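Local atomic coordinates of glypican-1 (Homo sapiens, PDB entry 4YWT), a protein that carries heparan sulfate chains at the cell surface, through which it binds alpha-4(V) collagen and takes part in Schwann cell myelination. Residues 39-44 against 252-257; 134-139 against 170-175. The protein carries 3 engineered substitutions. All coordinates share one frame; numbering follows the deposited sequence.

Contact 1. Residues 39-44 against 252-257; sequences GAKGFS and LVYCAH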
loop_
_atom_site.group_PDB
_atom_site.type_symbol
_atom_site.label_atom_id
_atom_site.label_comp_id
_atom_site.label_asym_id
_atom_site.label_seq_id
_atom_site.Cartn_x
_atom_site.Cartn_y
_atom_site.Cartn_z
ATOM N N GLY A 39 37.452 14.326 -11.052
ATOM C CA GLY A 39 37.367 14.677 -12.458
ATOM C C GLY A 39 36.402 13.805 -13.238
ATOM O O GLY A 39 35.668 14.291 -14.098
ATOM N N ALA A 40 36.398 12.510 -12.932
ATOM C CA ALA A 40 35.501 11.563 -13.586
ATOM C C ALA A 40 34.061 11.783 -13.136
ATOM O O ALA A 40 33.133 11.164 -13.656
ATOM C CB ALA A 40 35.936 10.134 -13.298
ATOM N N LYS A 41 33.887 12.670 -12.162
ATOM C CA LYS A 41 32.570 13.002 -11.644
ATOM C C LYS A 41 32.040 14.301 -12.246
ATOM O O LYS A 41 31.067 14.871 -11.755
ATOM C CB LYS A 41 32.612 13.097 -10.119
ATOM C CG LYS A 41 32.640 11.745 -9.427
ATOM C CD LYS A 41 32.710 11.891 -7.918
ATOM C CE LYS A 41 32.273 10.611 -7.227
ATOM N NZ LYS A 41 30.842 10.298 -7.505
ATOM N N GLY A 42 32.690 14.767 -13.308
ATOM C CA GLY A 42 32.203 15.912 -14.057
ATOM C C GLY A 42 32.573 17.268 -13.484
ATOM O O GLY A 42 31.855 18.247 -13.684
ATOM N N PHE A 43 33.694 17.329 -12.775
ATOM C CA PHE A 43 34.176 18.591 -12.225
ATOM C C PHE A 43 35.578 18.897 -12.745
ATOM O O PHE A 43 36.278 18.002 -13.217
ATOM C CB PHE A 43 34.174 18.555 -10.698
ATOM C CG PHE A 43 32.829 18.276 -10.094
ATOM C CD1 PHE A 43 31.805 19.205 -10.192
ATOM C CD2 PHE A 43 32.592 17.095 -9.411
ATOM C CE1 PHE A 43 30.565 18.953 -9.634
ATOM C CE2 PHE A 43 31.358 16.838 -8.848
ATOM C CZ PHE A 43 30.343 17.769 -8.958
ATOM N N SER A 44 35.979 20.163 -12.661
ATOM C CA SER A 44 37.267 20.599 -13.192
ATOM C C SER A 44 38.442 19.936 -12.481
ATOM O O SER A 44 38.516 19.934 -11.253
ATOM C CB SER A 44 37.400 22.121 -13.089
ATOM O OG SER A 44 36.560 22.777 -14.022
ATOM N N LEU A 252 29.908 11.429 5.382
ATOM C CA LEU A 252 29.826 9.980 5.264
ATOM C C LEU A 252 30.549 9.439 4.033
ATOM O O LEU A 252 31.275 8.449 4.115
ATOM C CB LEU A 252 28.361 9.540 5.225
ATOM C CG LEU A 252 28.112 8.048 4.996
ATOM C CD1 LEU A 252 28.544 7.249 6.212
ATOM C CD2 LEU A 252 26.651 7.780 4.658
ATOM N N VAL A 253 30.349 10.095 2.895
ATOM C CA VAL A 253 30.768 9.537 1.615
ATOM C C VAL A 253 32.128 10.035 1.125
ATOM O O VAL A 253 33.034 9.236 0.885
ATOM C CB VAL A 253 29.722 9.832 0.520
ATOM C CG1 VAL A 253 30.146 9.214 -0.800
ATOM C CG2 VAL A 253 28.355 9.313 0.938
ATOM N N TYR A 254 32.272 11.348 0.976
ATOM C CA TYR A 254 33.424 11.899 0.268
ATOM C C TYR A 254 34.467 12.568 1.158
ATOM O O TYR A 254 35.481 13.056 0.663
ATOM C CB TYR A 254 32.945 12.894 -0.789
ATOM C CG TYR A 254 32.167 12.238 -1.904
ATOM C CD1 TYR A 254 32.674 11.128 -2.567
ATOM C CD2 TYR A 254 30.918 12.712 -2.280
ATOM C CE1 TYR A 254 31.966 10.517 -3.583
ATOM C CE2 TYR A 254 30.201 12.107 -3.294
ATOM C CZ TYR A 254 30.729 11.010 -3.942
ATOM O OH TYR A 254 30.018 10.405 -4.952
ATOM N N CYS A 255 34.231 12.592 2.466
ATOM C CA CYS A 255 35.229 13.131 3.382
ATOM C C CYS A 255 36.396 12.160 3.531
ATOM O O CYS A 255 37.496 12.554 3.919
ATOM C CB CYS A 255 34.615 13.443 4.745
ATOM S SG CYS A 255 33.970 15.126 4.882
ATOM N N ALA A 256 36.147 10.891 3.222
ATOM C CA ALA A 256 37.212 9.900 3.168
ATOM C C ALA A 256 38.185 10.275 2.058
ATOM O O ALA A 256 39.403 10.209 2.229
ATOM C CB ALA A 256 36.644 8.510 2.939
ATOM N N HIS A 257 37.629 10.676 0.921
ATOM C CA HIS A 257 38.421 11.114 -0.218
ATOM C C HIS A 257 39.243 12.345 0.144
ATOM O O HIS A 257 40.444 12.402 -0.119
ATOM C CB HIS A 257 37.522 11.421 -1.421
ATOM C CG HIS A 257 36.749 10.240 -1.924
ATOM N ND1 HIS A 257 36.121 9.344 -1.086
ATOM C CD2 HIS A 257 36.499 9.813 -3.185
ATOM C CE1 HIS A 257 35.521 8.415 -1.808
ATOM N NE2 HIS A 257 35.735 8.676 -3.085
#
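K41 and Y254 reach for each other from opposite directions and meet at their polar ends: the ammonium NZ of K41 donates a hydrogen bond to the phenol oxygen OH of Y254 over 2.7 Å. The backbones stay far apart, 12.0 Å between the CA atoms of the two residues, so two long side chains have to span the gap. Lysine suits its place because its chain runs out straight through chi2 and chi3 and then bends at the last torsion (chi4 -64°), which turns NZ to the phenol while CE lies 3.2 Å from the same OH. NZ comes in obliquely to the ring, 3.6 Å from CZ of Y254, and CE approaches CE1 and CZ of the ring, adding a small van der Waals contact beside the hydrogen bond.

Tyrosine provides both a long reach and a flat ring that V253 and H257 of its own segment pack against, with L76 and S80 of helix 70-129 also touching the residue. CG1 of V253 sits over the centre of one face, 3.4 Å above the plane, and NE2 of H257 lies in plane at the edge. In turn, CD1 of Y254 stands over the centre of the imidazole face. From helix 70-129, E83 makes a weak hydrogen bond to the OH of Y254 and a long, weak ion pair with K41; its negative charge would be expected to favour the ammonium form of the lysine.

K41 itself occupies a type I beta turn, G39 to G42, closed by the bond from G42 N to G39 O, and G42 takes the positive phi (83°). A hydrogen bond from a lysine to a tyrosine thus joins the turn at the end of helix 32-39 to the junction of helices 243-253 and 255-258, in the disulfide-rich part of the glypican fold where C255 pairs with C61.

Contact 2. Residues 134-139 against 170-175; sequences TQNARA and LERLFK
The guanidinium of R172 meets the other segment along its edge, where Q135 O and N136 OD1 both lie near its plane; the side-chain amide of N136 stands almost perpendicular to it, the two planes 88° apart. NH2 of R172 donates to the backbone O of Q135 at 2.6 Å, with the nitrogen nearly in line with the C=O bond (171°). NE of R172 gives the second bond, 2.7 Å to OD1 of N136, from a position tilted 18° out of the carbonyl plane, and NH2 adds a weak third one to the same oxygen. Arginine fits here because its several N-H groups can serve both acceptors, Q135 O and N136 OD1, whose closeness (2.9 Å) would be expected to be unfavourable without the shared donor group. A bend at chi3 swings the group to them.

Asparagine suits its place by having two different ends. While OD1 accepts from R172, ND2 donates to the backbone O of L132 and also rests against CD2 of L173, 3.3 Å away. Q135 is the first residue to leave the preceding helix, and N136 holds the N-cap position of the next, although its side chain makes no capping bond. The contact thus ties the bend between helices 131-134 and 137-152 to helix 158-177, whose L173 also packs on F201 and on L327 of helix 316-328.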
loop_
_atom_site.group_PDB
_atom_site.type_symbol
_atom_site.label_atom_id
_atom_site.label_comp_id
_atom_site.label_asym_id
_atom_site.label_seq_id
_atom_site.Cartn_x
_atom_site.Cartn_y
_atom_site.Cartn_z
ATOM N N THR A 134 -36.954 -13.072 -17.964
ATOM C CA THR A 134 -36.911 -12.133 -19.087
ATOM C C THR A 134 -37.815 -10.913 -18.901
ATOM O O THR A 134 -37.541 -9.847 -19.450
ATOM C CB THR A 134 -37.294 -12.821 -20.413
ATOM O OG1 THR A 134 -38.602 -13.392 -20.300
ATOM C CG2 THR A 134 -36.293 -13.916 -20.756
ATOM N N GLN A 135 -38.884 -11.067 -18.126
ATOM C CA GLN A 135 -39.795 -9.955 -17.870
ATOM C C GLN A 135 -39.457 -9.233 -16.570
ATOM O O GLN A 135 -40.202 -8.366 -16.115
ATOM C CB GLN A 135 -41.244 -10.445 -17.837
ATOM C CG GLN A 135 -41.736 -10.968 -19.174
ATOM C CD GLN A 135 -41.772 -9.887 -20.238
ATOM O OE1 GLN A 135 -40.871 -9.791 -21.072
ATOM N NE2 GLN A 135 -42.815 -9.065 -20.213
ATOM N N ASN A 136 -38.322 -9.595 -15.980
ATOM C CA ASN A 136 -37.845 -8.951 -14.764
ATOM C C ASN A 136 -36.349 -8.681 -14.844
ATOM O O ASN A 136 -35.693 -8.463 -13.827
ATOM C CB ASN A 136 -38.160 -9.815 -13.542
ATOM C CG ASN A 136 -39.645 -10.059 -13.367
ATOM O OD1 ASN A 136 -40.445 -9.123 -13.365
ATOM N ND2 ASN A 136 -40.024 -11.323 -13.233
ATOM N N ALA A 137 -35.821 -8.694 -16.065
ATOM C CA ALA A 137 -34.391 -8.527 -16.301
ATOM C C ALA A 137 -33.874 -7.191 -15.778
ATOM O O ALA A 137 -32.759 -7.109 -15.257
ATOM C CB ALA A 137 -34.085 -8.664 -17.787
ATOM N N ARG A 138 -34.686 -6.147 -15.913
ATOM C CA ARG A 138 -34.275 -4.821 -15.471
ATOM C C ARG A 138 -34.104 -4.782 -13.958
ATOM O O ARG A 138 -33.304 -4.007 -13.446
ATOM C CB ARG A 138 -35.276 -3.748 -15.905
ATOM C CG ARG A 138 -34.760 -2.339 -15.655
ATOM C CD ARG A 138 -35.845 -1.285 -15.718
ATOM N NE ARG A 138 -35.385 -0.042 -15.107
ATOM C CZ ARG A 138 -36.076 1.093 -15.095
ATOM N NH1 ARG A 138 -37.269 1.153 -15.670
ATOM N NH2 ARG A 138 -35.568 2.170 -14.511
ATOM N N ALA A 139 -34.855 -5.613 -13.245
ATOM C CA ALA A 139 -34.721 -5.692 -11.796
ATOM C C ALA A 139 -33.331 -6.199 -11.420
ATOM O O ALA A 139 -32.653 -5.621 -10.567
ATOM C CB ALA A 139 -35.796 -6.590 -11.206
ATOM N N LEU A 170 -40.881 -9.931 -5.584
ATOM C CA LEU A 170 -41.952 -10.820 -5.152
ATOM C C LEU A 170 -43.285 -10.339 -5.712
ATOM O O LEU A 170 -44.094 -11.142 -6.185
ATOM C CB LEU A 170 -42.014 -10.909 -3.626
ATOM C CG LEU A 170 -43.192 -11.701 -3.052
ATOM C CD1 LEU A 170 -43.177 -13.138 -3.553
ATOM C CD2 LEU A 170 -43.176 -11.665 -1.532
ATOM N N GLU A 171 -43.504 -9.025 -5.662
ATOM C CA GLU A 171 -44.703 -8.439 -6.262
ATOM C C GLU A 171 -44.841 -8.821 -7.735
ATOM O O GLU A 171 -45.836 -9.434 -8.139
ATOM C CB GLU A 171 -44.690 -6.914 -6.130
ATOM C CG GLU A 171 -44.681 -6.400 -4.703
ATOM C CD GLU A 171 -44.689 -4.883 -4.636
ATOM O OE1 GLU A 171 -44.294 -4.242 -5.632
ATOM O OE2 GLU A 171 -45.090 -4.333 -3.589
ATOM N N ARG A 172 -43.833 -8.462 -8.529
ATOM C CA ARG A 172 -43.854 -8.715 -9.970
ATOM C C ARG A 172 -44.006 -10.199 -10.308
ATOM O O ARG A 172 -44.829 -10.575 -11.147
ATOM C CB ARG A 172 -42.583 -8.165 -10.622
ATOM C CG ARG A 172 -42.499 -6.647 -10.638
ATOM C CD ARG A 172 -41.205 -6.170 -11.276
ATOM N NE ARG A 172 -41.078 -6.620 -12.660
ATOM C CZ ARG A 172 -41.587 -5.978 -13.706
ATOM N NH1 ARG A 172 -42.262 -4.850 -13.530
ATOM N NH2 ARG A 172 -41.420 -6.462 -14.929
ATOM N N LEU A 173 -43.211 -11.037 -9.650
ATOM C CA LEU A 173 -43.246 -12.474 -9.892
ATOM C C LEU A 173 -44.606 -13.070 -9.542
ATOM O O LEU A 173 -45.107 -13.945 -10.252
ATOM C CB LEU A 173 -42.141 -13.181 -9.102
ATOM C CG LEU A 173 -40.729 -13.056 -9.680
ATOM C CD1 LEU A 173 -39.705 -13.695 -8.760
ATOM C CD2 LEU A 173 -40.663 -13.682 -11.059
ATOM N N PHE A 174 -45.208 -12.594 -8.455
ATOM C CA PHE A 174 -46.520 -13.096 -8.064
ATOM C C PHE A 174 -47.591 -12.645 -9.051
ATOM O O PHE A 174 -48.501 -13.408 -9.373
ATOM C CB PHE A 174 -46.890 -12.645 -6.653
ATOM C CG PHE A 174 -48.105 -13.335 -6.103
ATOM C CD1 PHE A 174 -48.017 -14.626 -5.608
ATOM C CD2 PHE A 174 -49.336 -12.699 -6.087
ATOM C CE1 PHE A 174 -49.132 -15.270 -5.104
ATOM C CE2 PHE A 174 -50.455 -13.338 -5.585
ATOM C CZ PHE A 174 -50.351 -14.624 -5.091
ATOM N N LYS A 175 -47.482 -11.405 -9.523
ATOM C CA LYS A 175 -48.387 -10.919 -10.559
ATOM C C LYS A 175 -48.285 -11.775 -11.817
ATOM O O LYS A 175 -49.298 -12.114 -12.431
ATOM C CB LYS A 175 -48.096 -9.458 -10.909
ATOM C CG LYS A 175 -48.535 -8.453 -9.861
ATOM C CD LYS A 175 -48.337 -7.033 -10.368
ATOM C CE LYS A 175 -48.983 -6.839 -11.733
ATOM N NZ LYS A 175 -48.849 -5.437 -12.219
#

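Contacts 1 and 2 lie towards opposite ends of an elongated, mainly helical molecule, their centres 79 Å apart and their nearest atoms about 63 Å apart. Along the chain, residues 39-44 come first, then both segments of contact 2, and residues 252-257 last, so contact 2 falls entirely between the partners of contact 1. The two contacts have no helix in common. Helix 70-129, however, touches the first of them and leads, through helix 131-134, into the bend of the second. The chain therefore travels from the disulfide-rich end to the far end and back within the one glypican fold, giving the core protein its extended shape.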